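Local coordinates for protein PlaB phospholipase (Legionella pneumophila, PDB 6ZTI) that acts as a virulence-associated phospholipase of the alpha/beta hydrolase class, its activity controlled by tetramer formation mediated by NAD(H), at residues B[323-328]-B[332-337]. Numbering follows the deposited sequence.
Sequences KEFVKT and TREYIT. With SND (thionicotinamide-adenine-dinucleotide), chain I.
The ring of Tyr335 meets Val326 at its edge: methyl CG2 lies in the ring plane, 3.6 Å from CE2, a place suited to a compact beta-branched residue. Obliquely to the same ring sits the carboxylate of Glu324, its plane turned 54° from the ring's and its OE1 3.9 Å from Tyr335 CB. That carboxylate forms a salt bridge with Arg202, whose cation also packs on the Tyr335 ring as a cation-pi partner, so an acid and an aromatic together hold one NAD-binding arginine. A flat ring with a polar tip can border both Arg202 and the ligand: Tyr335 OH lies 3.5 Å from C4N of the thionicotinamide ring. Over one face of the Arg333 guanidinium, toward its rim, lies O4D, the ring oxygen of the ligand's thionicotinamide-side ribose, 3.4 Å above the plane. The Arg333 chain, bent at chi2, leads away from the partner strand, and its NH2 donates to the carbonyls of Leu373 and Gln371 of the second subunit; a long side chain with several N-H groups suits this meeting of ligand and subunit interface.

Strands 323-327 and 332-336 form a two-stranded antiparallel beta hairpin at the surface of the chain. Glu324 with Tyr335 and Val326 with Arg333 are its hydrogen-bonded pairs, each exchanging two N-H...O bonds. These four residues share the ligand-facing side.

On the other face, the Phe325 and Glu334 side chains lie side by side and point the same way, ring and carboxylate planes 30° apart, with Phe325 CE2 3.6 Å from Glu334 CG. Having CG anti to the backbone N (chi1 -174°) sets Glu334's methylenes alongside the exposed ring, while its charged end remains near Lys323: OE2 lies 4.2 Å from NZ, beyond a salt bridge. At the turn end, Lys327 and Thr332 combine aliphatic contact with polar ends, fitting an exposed face.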
loop_
_atom_site.group_PDB
_atom_site.type_symbol
_atom_site.label_atom_id
_atom_site.label_comp_id
_atom_site.label_asym_id
_atom_site.label_seq_id
_atom_site.Cartn_x
_atom_site.Cartn_y
_atom_site.Cartn_z
ATOM N N LYS B 323 23.853 -36.246 -9.389
ATOM C CA LYS B 323 23.925 -35.813 -10.780
ATOM C C LYS B 323 22.815 -36.485 -11.570
ATOM O O LYS B 323 22.614 -37.696 -11.463
ATOM C CB LYS B 323 25.279 -36.144 -11.416
ATOM C CG LYS B 323 26.397 -35.238 -10.965
ATOM C CD LYS B 323 27.642 -35.471 -11.817
ATOM C CE LYS B 323 28.935 -35.348 -11.013
ATOM N NZ LYS B 323 29.549 -33.986 -11.100
ATOM N N GLU B 324 22.113 -35.695 -12.370
ATOM C CA GLU B 324 21.004 -36.156 -13.189
ATOM C C GLU B 324 21.220 -35.623 -14.594
ATOM O O GLU B 324 21.486 -34.429 -14.768
ATOM C CB GLU B 324 19.676 -35.657 -12.610
ATOM C CG GLU B 324 18.412 -35.979 -13.419
ATOM C CD GLU B 324 17.198 -35.218 -12.895
ATOM O OE1 GLU B 324 17.394 -34.320 -12.037
ATOM O OE2 GLU B 324 16.062 -35.508 -13.329
ATOM N N PHE B 325 21.126 -36.506 -15.585
ATOM C CA PHE B 325 21.295 -36.149 -16.989
ATOM C C PHE B 325 19.971 -36.375 -17.699
ATOM O O PHE B 325 19.417 -37.478 -17.646
ATOM C CB PHE B 325 22.413 -36.966 -17.641
ATOM C CG PHE B 325 23.778 -36.632 -17.113
ATOM C CD1 PHE B 325 24.272 -37.257 -15.975
ATOM C CD2 PHE B 325 24.558 -35.681 -17.735
ATOM C CE1 PHE B 325 25.522 -36.936 -15.475
ATOM C CE2 PHE B 325 25.810 -35.358 -17.242
ATOM C CZ PHE B 325 26.292 -35.989 -16.110
ATOM N N VAL B 326 19.463 -35.331 -18.349
ATOM C CA VAL B 326 18.179 -35.371 -19.042
ATOM C C VAL B 326 18.436 -35.168 -20.524
ATOM O O VAL B 326 18.924 -34.107 -20.936
ATOM C CB VAL B 326 17.212 -34.308 -18.508
ATOM C CG1 VAL B 326 15.866 -34.463 -19.170
ATOM C CG2 VAL B 326 17.098 -34.418 -17.010
ATOM N N LYS B 327 18.099 -36.174 -21.325
ATOM C CA LYS B 327 18.387 -36.176 -22.751
ATOM C C LYS B 327 17.106 -35.949 -23.539
ATOM O O LYS B 327 16.079 -36.582 -23.270
ATOM C CB LYS B 327 19.041 -37.490 -23.184
ATOM C CG LYS B 327 20.553 -37.480 -23.076
ATOM C CD LYS B 327 21.190 -38.664 -23.799
ATOM C CE LYS B 327 21.501 -39.805 -22.841
ATOM N NZ LYS B 327 22.120 -40.976 -23.524
ATOM N N THR B 328 17.178 -35.049 -24.511
ATOM C CA THR B 328 16.085 -34.798 -25.434
ATOM C C THR B 328 16.636 -34.861 -26.851
ATOM O O THR B 328 17.846 -34.966 -27.068
ATOM C CB THR B 328 15.414 -33.440 -25.171
ATOM O OG1 THR B 328 16.285 -32.370 -25.570
ATOM C CG2 THR B 328 15.086 -33.295 -23.699
ATOM N N THR B 332 20.824 -31.754 -24.120
ATOM C CA THR B 332 21.023 -32.549 -22.918
ATOM C C THR B 332 21.313 -31.604 -21.770
ATOM O O THR B 332 22.145 -30.699 -21.905
ATOM C CB THR B 332 22.176 -33.543 -23.071
ATOM O OG1 THR B 332 21.875 -34.448 -24.136
ATOM C CG2 THR B 332 22.392 -34.337 -21.769
ATOM N N ARG B 333 20.624 -31.813 -20.654
ATOM C CA ARG B 333 20.807 -31.029 -19.445
ATOM C C ARG B 333 21.532 -31.870 -18.398
ATOM O O ARG B 333 21.281 -33.074 -18.270
ATOM C CB ARG B 333 19.461 -30.573 -18.865
ATOM C CG ARG B 333 18.478 -29.951 -19.859
ATOM C CD ARG B 333 18.870 -28.526 -20.230
ATOM N NE ARG B 333 17.794 -27.828 -20.942
ATOM C CZ ARG B 333 17.965 -26.731 -21.673
ATOM N NH1 ARG B 333 19.172 -26.188 -21.800
ATOM N NH2 ARG B 333 16.929 -26.180 -22.287
ATOM N N GLU B 334 22.423 -31.232 -17.651
ATOM C CA GLU B 334 22.986 -31.789 -16.429
ATOM C C GLU B 334 22.416 -31.023 -15.240
ATOM O O GLU B 334 22.401 -29.789 -15.242
ATOM C CB GLU B 334 24.510 -31.695 -16.421
ATOM C CG GLU B 334 25.158 -32.393 -15.230
ATOM C CD GLU B 334 26.638 -32.053 -15.088
ATOM O OE1 GLU B 334 27.031 -30.938 -15.496
ATOM O OE2 GLU B 334 27.408 -32.899 -14.577
ATOM N N TYR B 335 21.943 -31.748 -14.239
ATOM C CA TYR B 335 21.403 -31.154 -13.027
ATOM C C TYR B 335 22.164 -31.702 -11.828
ATOM O O TYR B 335 22.309 -32.920 -11.679
ATOM C CB TYR B 335 19.911 -31.446 -12.896
ATOM C CG TYR B 335 19.054 -30.808 -13.959
ATOM C CD1 TYR B 335 18.860 -29.436 -13.985
ATOM C CD2 TYR B 335 18.413 -31.579 -14.910
ATOM C CE1 TYR B 335 18.073 -28.848 -14.946
ATOM C CE2 TYR B 335 17.617 -31.003 -15.876
ATOM C CZ TYR B 335 17.448 -29.630 -15.891
ATOM O OH TYR B 335 16.658 -29.036 -16.856
ATOM N N ILE B 336 22.648 -30.805 -10.981
ATOM C CA ILE B 336 23.422 -31.160 -9.802
ATOM C C ILE B 336 22.589 -30.827 -8.574
ATOM O O ILE B 336 22.080 -29.708 -8.445
ATOM C CB ILE B 336 24.771 -30.427 -9.776
ATOM C CG1 ILE B 336 25.616 -30.847 -10.987
ATOM C CG2 ILE B 336 25.499 -30.722 -8.465
ATOM C CD1 ILE B 336 26.849 -29.991 -11.199
ATOM N N THR B 337 22.451 -31.802 -7.681
ATOM C CA THR B 337 21.678 -31.670 -6.455
ATOM C C THR B 337 22.607 -32.036 -5.310
ATOM O O THR B 337 23.064 -33.177 -5.232
ATOM C CB THR B 337 20.456 -32.602 -6.476
ATOM O OG1 THR B 337 19.689 -32.377 -7.671
ATOM C CG2 THR B 337 19.579 -32.372 -5.264
HETATM P PA SND I . 16.317 -21.305 -14.944
HETATM O O1A SND I . 15.217 -22.246 -15.349
HETATM O O2A SND I . 16.854 -21.493 -13.542
HETATM O O5B SND I . 15.834 -19.766 -15.112
HETATM C C5B SND I . 16.572 -18.636 -14.605
HETATM C C4B SND I . 15.558 -17.521 -14.512
HETATM O O4B SND I . 14.931 -17.350 -15.806
HETATM C C3B SND I . 14.409 -17.769 -13.542
HETATM O O3B SND I . 13.886 -16.553 -13.026
HETATM C C2B SND I . 13.377 -18.461 -14.427
HETATM O O2B SND I . 12.057 -18.314 -13.920
HETATM C C1B SND I . 13.559 -17.681 -15.732
HETATM N N9A SND I . 13.195 -18.409 -16.946
HETATM C C8A SND I . 13.418 -19.734 -17.220
HETATM N N7A SND I . 12.963 -20.121 -18.386
HETATM C C5A SND I . 12.401 -18.972 -18.920
HETATM C C6A SND I . 11.729 -18.715 -20.129
HETATM N N6A SND I . 11.492 -19.644 -21.059
HETATM N N1A SND I . 11.291 -17.456 -20.351
HETATM C C2A SND I . 11.506 -16.527 -19.416
HETATM N N3A SND I . 12.109 -16.656 -18.232
HETATM C C4A SND I . 12.540 -17.908 -18.044
HETATM O O3 SND I . 17.528 -21.291 -15.971
HETATM P PN SND I . 18.315 -22.321 -16.907
HETATM O O1N SND I . 18.484 -23.590 -16.169
HETATM O O2N SND I . 19.509 -21.639 -17.447
HETATM O O5D SND I . 17.217 -22.509 -18.045
HETATM C C5D SND I . 17.532 -22.962 -19.370
HETATM C C4D SND I . 16.278 -23.590 -19.921
HETATM O O4D SND I . 15.985 -24.809 -19.199
HETATM C C3D SND I . 15.022 -22.721 -19.824
HETATM O O3D SND I . 14.322 -22.816 -21.055
HETATM C C2D SND I . 14.272 -23.332 -18.637
HETATM O O2D SND I . 12.860 -23.173 -18.685
HETATM C C1D SND I . 14.645 -24.795 -18.798
HETATM N N1N SND I . 14.549 -25.484 -17.479
HETATM C C2N SND I . 13.723 -26.543 -17.423
HETATM C C3N SND I . 13.633 -27.287 -16.265
HETATM C C7N SND I . 12.697 -28.436 -16.165
HETATM S S7N SND I . 12.674 -29.393 -14.805
HETATM N N7N SND I . 11.894 -28.641 -17.189
HETATM C C4N SND I . 14.412 -26.918 -15.177
HETATM C C5N SND I . 15.237 -25.812 -15.256
HETATM C C6N SND I . 15.290 -25.097 -16.423
#